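Local coordinates for protein omega transaminase (Pseudomonas sp., PDB 5LHA) that catalyses pyridoxal-phosphate-dependent transfer of amino groups between amines and carbonyl compounds, as a fold-type I, class-III aminotransferase crystallised here with pyridoxamine phosphate, at residues A[108-113]-A[278-283]; A[186-189]-A[195-198]; A[55-60]-A[67-72]. One frame throughout, in Å; residues are numbered along the deposited sequence.

Interaction 1. Residues A[108-113]-A[278-283]; sequences GMFAQE and GSRGWG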
loop_
_atom_site.group_PDB
_atom_site.type_symbol
_atom_site.label_atom_id
_atom_site.label_comp_id
_atom_site.label_asym_id
_atom_site.label_seq_id
_atom_site.Cartn_x
_atom_site.Cartn_y
_atom_site.Cartn_z
ATOM N N GLY A 108 -9.686 -31.376 -19.977
ATOM C CA GLY A 108 -9.517 -32.814 -20.127
ATOM C C GLY A 108 -8.088 -33.270 -19.900
ATOM O O GLY A 108 -7.851 -34.310 -19.281
ATOM N N MET A 109 -7.116 -32.514 -20.431
ATOM C CA MET A 109 -5.705 -32.859 -20.261
ATOM C C MET A 109 -5.281 -32.834 -18.804
ATOM O O MET A 109 -4.389 -33.591 -18.402
ATOM C CB MET A 109 -4.818 -31.870 -21.014
ATOM C CG MET A 109 -4.843 -31.955 -22.508
ATOM S SD MET A 109 -3.661 -30.741 -23.102
ATOM C CE MET A 109 -2.121 -31.606 -22.825
ATOM N N PHE A 110 -5.879 -31.956 -18.009
ATOM C CA PHE A 110 -5.489 -31.759 -16.620
ATOM C C PHE A 110 -6.601 -32.174 -15.664
ATOM O O PHE A 110 -6.822 -31.546 -14.631
ATOM C CB PHE A 110 -5.070 -30.312 -16.385
ATOM C CG PHE A 110 -4.024 -29.830 -17.347
ATOM C CD1 PHE A 110 -2.812 -30.493 -17.458
ATOM C CD2 PHE A 110 -4.247 -28.717 -18.141
ATOM C CE1 PHE A 110 -1.849 -30.054 -18.346
ATOM C CE2 PHE A 110 -3.282 -28.271 -19.022
ATOM C CZ PHE A 110 -2.084 -28.940 -19.125
ATOM N N ALA A 111 -7.324 -33.239 -16.015
ATOM C CA ALA A 111 -8.289 -33.795 -15.078
ATOM C C ALA A 111 -7.581 -34.336 -13.847
ATOM O O ALA A 111 -8.099 -34.244 -12.730
ATOM C CB ALA A 111 -9.111 -34.889 -15.752
ATOM N N GLN A 112 -6.379 -34.887 -14.033
ATOM C CA GLN A 112 -5.569 -35.343 -12.907
ATOM C C GLN A 112 -5.417 -34.264 -11.847
ATOM O O GLN A 112 -5.289 -34.573 -10.658
ATOM C CB GLN A 112 -4.195 -35.793 -13.411
ATOM C CG GLN A 112 -3.261 -36.293 -12.325
ATOM C CD GLN A 112 -1.933 -36.796 -12.866
ATOM O OE1 GLN A 112 -0.938 -36.845 -12.140
ATOM N NE2 GLN A 112 -1.913 -37.188 -14.140
ATOM N N GLU A 113 -5.441 -32.996 -12.248
ATOM C CA GLU A 113 -5.381 -31.885 -11.312
ATOM C C GLU A 113 -6.755 -31.287 -11.026
ATOM O O GLU A 113 -6.837 -30.214 -10.424
ATOM C CB GLU A 113 -4.422 -30.814 -11.833
ATOM C CG GLU A 113 -2.959 -31.261 -11.874
ATOM C CD GLU A 113 -2.686 -32.312 -12.931
ATOM O OE1 GLU A 113 -3.347 -32.277 -13.990
ATOM O OE2 GLU A 113 -1.826 -33.186 -12.690
ATOM N N GLY A 278 5.057 -29.464 -14.925
ATOM C CA GLY A 278 6.102 -29.556 -13.922
ATOM C C GLY A 278 5.571 -29.997 -12.571
ATOM O O GLY A 278 6.233 -30.750 -11.851
ATOM N N SER A 279 4.382 -29.508 -12.195
ATOM C CA SER A 279 3.771 -29.894 -10.923
ATOM C C SER A 279 3.399 -31.369 -10.913
ATOM O O SER A 279 3.628 -32.074 -9.926
ATOM C CB SER A 279 2.529 -29.050 -10.666
ATOM O OG SER A 279 1.625 -29.205 -11.741
ATOM N N ARG A 280 2.795 -31.843 -12.003
ATOM C CA ARG A 280 2.531 -33.269 -12.149
ATOM C C ARG A 280 3.814 -34.089 -12.087
ATOM O O ARG A 280 3.836 -35.180 -11.504
ATOM C CB ARG A 280 1.796 -33.521 -13.468
ATOM C CG ARG A 280 1.373 -34.965 -13.671
ATOM C CD ARG A 280 0.758 -35.182 -15.040
ATOM N NE ARG A 280 -0.484 -34.426 -15.170
ATOM C CZ ARG A 280 -1.209 -34.336 -16.280
ATOM N NH1 ARG A 280 -0.840 -34.974 -17.390
ATOM N NH2 ARG A 280 -2.320 -33.609 -16.272
ATOM N N GLY A 281 4.899 -33.577 -12.674
ATOM C CA GLY A 281 6.147 -34.325 -12.677
ATOM C C GLY A 281 6.705 -34.547 -11.288
ATOM O O GLY A 281 7.432 -35.516 -11.054
ATOM N N TRP A 282 6.379 -33.654 -10.356
ATOM C CA TRP A 282 6.695 -33.790 -8.937
ATOM C C TRP A 282 5.615 -34.525 -8.155
ATOM O O TRP A 282 5.735 -34.640 -6.931
ATOM C CB TRP A 282 6.918 -32.409 -8.316
ATOM C CG TRP A 282 8.064 -31.645 -8.920
ATOM C CD1 TRP A 282 8.015 -30.390 -9.457
ATOM C CD2 TRP A 282 9.432 -32.069 -9.018
ATOM N NE1 TRP A 282 9.262 -30.014 -9.903
ATOM C CE2 TRP A 282 10.149 -31.027 -9.643
ATOM C CE3 TRP A 282 10.121 -33.227 -8.640
ATOM C CZ2 TRP A 282 11.518 -31.110 -9.897
ATOM C CZ3 TRP A 282 11.479 -33.310 -8.897
ATOM C CH2 TRP A 282 12.163 -32.258 -9.515
ATOM N N GLY A 283 4.556 -34.985 -8.822
ATOM C CA GLY A 283 3.481 -35.706 -8.164
ATOM C C GLY A 283 2.512 -34.841 -7.398
ATOM O O GLY A 283 1.924 -35.304 -6.416
#

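Interaction 2. Residues A[186-189]-A[195-198]; sequences LLDT and NPWD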
loop_
_atom_site.group_PDB
_atom_site.type_symbol
_atom_site.label_atom_id
_atom_site.label_comp_id
_atom_site.label_asym_id
_atom_site.label_seq_id
_atom_site.Cartn_x
_atom_site.Cartn_y
_atom_site.Cartn_z
ATOM N N LEU A 186 8.454 -12.908 0.203
ATOM C CA LEU A 186 9.360 -13.829 -0.468
ATOM C C LEU A 186 9.862 -14.913 0.477
ATOM O O LEU A 186 10.133 -14.662 1.655
ATOM C CB LEU A 186 10.561 -13.095 -1.068
ATOM C CG LEU A 186 10.328 -12.410 -2.406
ATOM C CD1 LEU A 186 11.640 -11.852 -2.927
ATOM C CD2 LEU A 186 9.741 -13.378 -3.381
ATOM N N LEU A 187 9.999 -16.116 -0.064
ATOM C CA LEU A 187 10.595 -17.251 0.616
ATOM C C LEU A 187 11.886 -17.607 -0.109
ATOM O O LEU A 187 12.040 -17.318 -1.293
ATOM C CB LEU A 187 9.631 -18.442 0.615
ATOM C CG LEU A 187 8.227 -18.107 1.118
ATOM C CD1 LEU A 187 7.227 -19.145 0.682
ATOM C CD2 LEU A 187 8.246 -18.003 2.634
ATOM N N ASP A 188 12.822 -18.222 0.605
ATOM C CA ASP A 188 14.052 -18.650 -0.040
ATOM C C ASP A 188 13.773 -19.796 -1.002
ATOM O O ASP A 188 12.811 -20.550 -0.845
ATOM C CB ASP A 188 15.102 -19.065 0.996
ATOM C CG ASP A 188 15.850 -17.877 1.578
ATOM O OD1 ASP A 188 16.565 -17.193 0.813
ATOM O OD2 ASP A 188 15.738 -17.628 2.797
ATOM N N THR A 189 14.572 -19.890 -1.997
ATOM C CA THR A 189 14.286 -20.986 -2.912
ATOM C C THR A 189 15.181 -22.184 -2.606
ATOM O O THR A 189 16.330 -22.008 -2.183
ATOM C CB THR A 189 14.485 -20.551 -4.366
ATOM O OG1 THR A 189 14.288 -21.670 -5.236
ATOM C CG2 THR A 189 15.886 -19.985 -4.584
ATOM N N ASN A 195 22.421 -21.019 -1.298
ATOM C CA ASN A 195 21.320 -20.922 -0.345
ATOM C C ASN A 195 21.871 -20.448 0.993
ATOM O O ASN A 195 23.070 -20.577 1.253
ATOM C CB ASN A 195 20.560 -22.256 -0.206
ATOM C CG ASN A 195 21.442 -23.408 0.241
ATOM O OD1 ASN A 195 21.690 -23.592 1.430
ATOM N ND2 ASN A 195 21.912 -24.198 -0.719
ATOM N N PRO A 196 21.020 -19.866 1.849
ATOM C CA PRO A 196 21.506 -19.313 3.130
ATOM C C PRO A 196 22.199 -20.300 4.064
ATOM O O PRO A 196 22.921 -19.857 4.964
ATOM C CB PRO A 196 20.220 -18.781 3.783
ATOM C CG PRO A 196 19.326 -18.484 2.658
ATOM C CD PRO A 196 19.629 -19.471 1.569
ATOM N N TRP A 197 21.988 -21.602 3.914
ATOM C CA TRP A 197 22.574 -22.585 4.815
ATOM C C TRP A 197 23.830 -23.229 4.256
ATOM O O TRP A 197 24.392 -24.115 4.908
ATOM C CB TRP A 197 21.540 -23.664 5.153
ATOM C CG TRP A 197 20.288 -23.060 5.699
ATOM C CD1 TRP A 197 20.012 -22.777 7.006
ATOM C CD2 TRP A 197 19.162 -22.599 4.942
ATOM N NE1 TRP A 197 18.773 -22.193 7.112
ATOM C CE2 TRP A 197 18.228 -22.076 5.860
ATOM C CE3 TRP A 197 18.846 -22.594 3.580
ATOM C CZ2 TRP A 197 17.000 -21.552 5.458
ATOM C CZ3 TRP A 197 17.626 -22.073 3.183
ATOM C CH2 TRP A 197 16.720 -21.559 4.119
ATOM N N ASP A 198 24.282 -22.800 3.076
ATOM C CA ASP A 198 25.321 -23.480 2.305
ATOM C C ASP A 198 25.103 -24.991 2.299
ATOM O O ASP A 198 26.062 -25.767 2.380
ATOM C CB ASP A 198 26.697 -23.139 2.877
ATOM C CG ASP A 198 26.942 -21.650 2.927
ATOM O OD1 ASP A 198 26.270 -20.919 2.167
ATOM O OD2 ASP A 198 27.785 -21.206 3.737
#

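Interaction 3. Residues A[55-60]-A[67-72]; sequences MLDGVG and IGHNRA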
loop_
_atom_site.group_PDB
_atom_site.type_symbol
_atom_site.label_atom_id
_atom_site.label_comp_id
_atom_site.label_asym_id
_atom_site.label_seq_id
_atom_site.Cartn_x
_atom_site.Cartn_y
_atom_site.Cartn_z
ATOM N N MET A 55 21.937 -20.785 -37.585
ATOM C CA MET A 55 22.305 -21.229 -36.248
ATOM C C MET A 55 21.191 -22.073 -35.647
ATOM O O MET A 55 20.004 -21.805 -35.861
ATOM C CB MET A 55 22.623 -20.016 -35.348
ATOM C CG MET A 55 21.431 -19.106 -35.069
ATOM S SD MET A 55 21.827 -17.334 -35.090
ATOM C CE MET A 55 21.503 -16.927 -36.809
ATOM N N LEU A 56 21.582 -23.095 -34.889
ATOM C CA LEU A 56 20.602 -23.864 -34.141
ATOM C C LEU A 56 19.968 -22.966 -33.094
ATOM O O LEU A 56 20.657 -22.229 -32.385
ATOM C CB LEU A 56 21.259 -25.079 -33.482
ATOM C CG LEU A 56 20.325 -26.127 -32.866
ATOM C CD1 LEU A 56 19.405 -26.729 -33.911
ATOM C CD2 LEU A 56 21.113 -27.224 -32.167
ATOM N N ASP A 57 18.646 -23.049 -32.980
ATOM C CA ASP A 57 17.902 -22.172 -32.079
ATOM C C ASP A 57 17.908 -22.787 -30.683
ATOM O O ASP A 57 16.920 -23.344 -30.199
ATOM C CB ASP A 57 16.482 -21.955 -32.581
ATOM C CG ASP A 57 15.755 -20.888 -31.797
ATOM O OD1 ASP A 57 16.405 -20.216 -30.982
ATOM O OD2 ASP A 57 14.536 -20.739 -31.972
ATOM N N GLY A 58 19.059 -22.675 -30.024
ATOM C CA GLY A 58 19.227 -23.218 -28.685
ATOM C C GLY A 58 18.386 -22.553 -27.616
ATOM O O GLY A 58 18.348 -23.060 -26.489
ATOM N N VAL A 59 17.740 -21.423 -27.929
ATOM C CA VAL A 59 16.856 -20.735 -26.989
ATOM C C VAL A 59 15.382 -21.029 -27.254
ATOM O O VAL A 59 14.533 -20.712 -26.406
ATOM C CB VAL A 59 17.113 -19.211 -27.013
ATOM C CG1 VAL A 59 16.590 -18.544 -25.764
ATOM C CG2 VAL A 59 18.596 -18.930 -27.153
ATOM N N GLY A 60 15.050 -21.625 -28.394
ATOM C CA GLY A 60 13.665 -21.979 -28.664
ATOM C C GLY A 60 12.756 -20.774 -28.738
ATOM O O GLY A 60 11.639 -20.806 -28.202
ATOM N N ILE A 67 7.610 -26.917 -30.836
ATOM C CA ILE A 67 7.420 -27.855 -31.936
ATOM C C ILE A 67 8.289 -27.531 -33.140
ATOM O O ILE A 67 8.196 -28.227 -34.161
ATOM C CB ILE A 67 5.946 -27.918 -32.367
ATOM C CG1 ILE A 67 5.538 -26.591 -33.015
ATOM C CG2 ILE A 67 5.077 -28.273 -31.170
ATOM C CD1 ILE A 67 4.124 -26.564 -33.541
ATOM N N GLY A 68 9.084 -26.469 -33.078
ATOM C CA GLY A 68 9.903 -26.052 -34.197
ATOM C C GLY A 68 9.235 -24.989 -35.054
ATOM O O GLY A 68 8.019 -24.810 -35.052
ATOM N N HIS A 69 10.054 -24.286 -35.826
ATOM C CA HIS A 69 9.519 -23.250 -36.693
ATOM C C HIS A 69 8.860 -23.862 -37.925
ATOM O O HIS A 69 9.216 -24.957 -38.372
ATOM C CB HIS A 69 10.619 -22.285 -37.146
ATOM C CG HIS A 69 11.309 -21.570 -36.029
ATOM N ND1 HIS A 69 10.830 -20.393 -35.496
ATOM C CD2 HIS A 69 12.467 -21.835 -35.378
ATOM C CE1 HIS A 69 11.645 -19.981 -34.539
ATOM N NE2 HIS A 69 12.648 -20.836 -34.451
ATOM N N ASN A 70 7.864 -23.149 -38.454
ATOM C CA ASN A 70 7.323 -23.402 -39.796
ATOM C C ASN A 70 6.652 -24.775 -39.924
ATOM O O ASN A 70 6.761 -25.440 -40.956
ATOM C CB ASN A 70 8.409 -23.228 -40.858
ATOM C CG ASN A 70 7.857 -22.735 -42.179
ATOM O OD1 ASN A 70 6.759 -22.193 -42.244
ATOM N ND2 ASN A 70 8.635 -22.898 -43.239
ATOM N N ARG A 71 5.948 -25.206 -38.877
ATOM C CA ARG A 71 5.162 -26.440 -38.952
ATOM C C ARG A 71 3.924 -26.218 -39.824
ATOM O O ARG A 71 3.106 -25.336 -39.537
ATOM C CB ARG A 71 4.755 -26.902 -37.554
ATOM C CG ARG A 71 5.916 -27.347 -36.661
ATOM C CD ARG A 71 6.656 -28.560 -37.233
ATOM N NE ARG A 71 5.852 -29.779 -37.241
ATOM C CZ ARG A 71 5.883 -30.711 -36.290
ATOM N NH1 ARG A 71 6.683 -30.577 -35.238
ATOM N NH2 ARG A 71 5.113 -31.785 -36.391
ATOM N N ALA A 72 3.785 -27.027 -40.887
ATOM C CA ALA A 72 2.733 -26.795 -41.879
ATOM C C ALA A 72 1.341 -26.929 -41.268
ATOM O O ALA A 72 0.478 -26.070 -41.478
ATOM C CB ALA A 72 2.906 -27.754 -43.057
#

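Interaction 1. Residues A[108-113]-A[278-283]
Arg280 holds the carboxylate of Glu113 side-on, with two nitrogens placed against two oxygens. Arg280 NH2 donates to Glu113 OE1 over 2.8 Å, and Arg280 NE reaches Glu113 OE2 over 3.1 Å; both bonds are nearly straight, and both oxygens are met on their syn side. The carboxylate and guanidinium planes lie only 18° apart, close to the flat pairing in which a doubly bonded salt bridge works well. The other hydrogen of NH2 goes to Met109 O, 3.0 Å from Arg280 NH2 and near the guanidinium plane, where helix 97-109 ends and Phe110 leaves helical geometry. An otherwise extended arginine chain, bent at chi3 (-65°), turns the guanidinium to meet both acceptors with its edge.

Over one face of this group lies the amide of Gln112, turned 18° from it. Gln112 NE2 sits 3.3 Å from Arg280 NE, but both are donors, so the closeness is packing over the face and not a hydrogen bond. OE1 of Gln112 meanwhile rests 3.3 Å from CG of Arg280. Beside NH2, the Phe110 ring offers its edge, with Phe110 CD1 3.4 Å from Arg280 NH2, while the ring itself packs among Phe270, Leu277, Leu289 and Leu291.

A single arginine thus ties the short, weakly bonded helical turn around 278-281 to the exit of helix 97-109. Because Glu113 is buried, the paired guanidinium probably favours its charged form, and the use of both NH2 hydrogens should fix the rotation of the arginine head.

Interaction 2. Residues A[186-189]-A[195-198]
Asp188 meets Pro196 and, more distantly, Trp197, just beyond strand 184-187. Leu186 and Leu187 lead up to this point, Leu187 packing on helix 202-220 and Leu186 touching Leu219 of the second subunit. At Asp188 the chain leaves the sheet. Its CG stands beside the backbone N, opposite the carbonyl carbon (chi1 -82°), and the carboxylate and the proline ring approach each other from opposite directions. Asp188 OD1 lies 3.6 Å and Asp188 OD2 3.7 Å from Pro196 CG; this is van der Waals packing against a ring methylene. Asp188 OD2 also stands 4.3 Å from Trp197 CH2, oblique to the indole. The polar demand of the carboxylate is met by Gln212, whose NE2 donates to OD2, with a long, weak ion pair from OD1 to Arg154. Were Asp188 replaced by an alanine, Gln212 NE2 would probably lose this acceptor and a gap would be likely to open beside Pro196 CG. At Thr189, the last residue of the segment, the side chain sets off away from the turn.

The facing residues form a type I beta turn, closed by Asp198 N donating to Asn195 O over 3.1 Å. Within it Pro196 CB sits 4.0 Å above one face of the Trp197 indole, offset toward the rim. Trp197 stacks on His208, donates from NE1 to Pro196 O of the second subunit and meets Trp197 of that subunit. Strand 184-187 is, within this chain, an outermost strand of the seven-stranded sheet in the cofactor-binding large domain of fold-type I enzymes; here its C-terminal exit packs against a type I turn carrying Pro196 and Trp197 at a subunit interface.

Interaction 3. Residues A[55-60]-A[67-72]
Asp57 and His69 are brought together by two different first torsions. In Asp57 the CG lies opposite the backbone N (chi1 -171°), which carries the carboxylate out from strand 54-57. In His69 it lies beside the N (chi1 -60°), and chi2 of -86° turns the imidazole so that its NE2 corner faces the acid. His69 NE2 donates to Asp57 OD2 over 3.1 Å in a fairly straight bond. The acceptor lies near the ring plane, at the imidazole edge, and the oxygen is approached on its anti side, with the donor somewhat out of the carboxylate plane. Carboxylate and imidazole are thus turned only modestly against each other, although the two side chains cross at about a right angle.

The other oxygen works on the local turn. Asp57 OD1 takes a weak bond from Gly60 N, 3.2 Å away, a capping bond in the turn that leads into the next helix, and it also accepts from Tyr88 OH of the third subunit. OD2 receives a further weak bond from Gly61 N. On the opposite segment Arg71 curls back to its own backbone: Arg71 NH1 meets Ile67 O at 3.0 Å, on a lone pair in the carbonyl plane. Tyr87 of the third subunit touches the imidazole.

With NE2 as donor to a buried carboxylate, the histidine is held at one ring corner and its flip probably disfavoured. Several donors sharing the acid would be likely to stabilise its negative charge, making Asp57 a polar junction between strand, following loop and neighbouring subunit.

From the N terminus, interaction 3 comes first: it closes the short loop containing helix 60-63, tying strand 54-57 to the approach to helix 72-85. Interaction 1 opens only afterwards, at the exit of helix 97-109, and spans 164 residues before closing at the helical turn around 278-281. Nested within that span is interaction 2, a local closure between strand 184-187 and the turn preceding helix 202-220. None of the three crosses another, and none touches another; the centres of interactions 2 and 3 lie 36 Å apart, on opposite sides of the chain's centre. Short closures thus sit near two different subunit neighbours, whereas the long one joins distant parts of one chain.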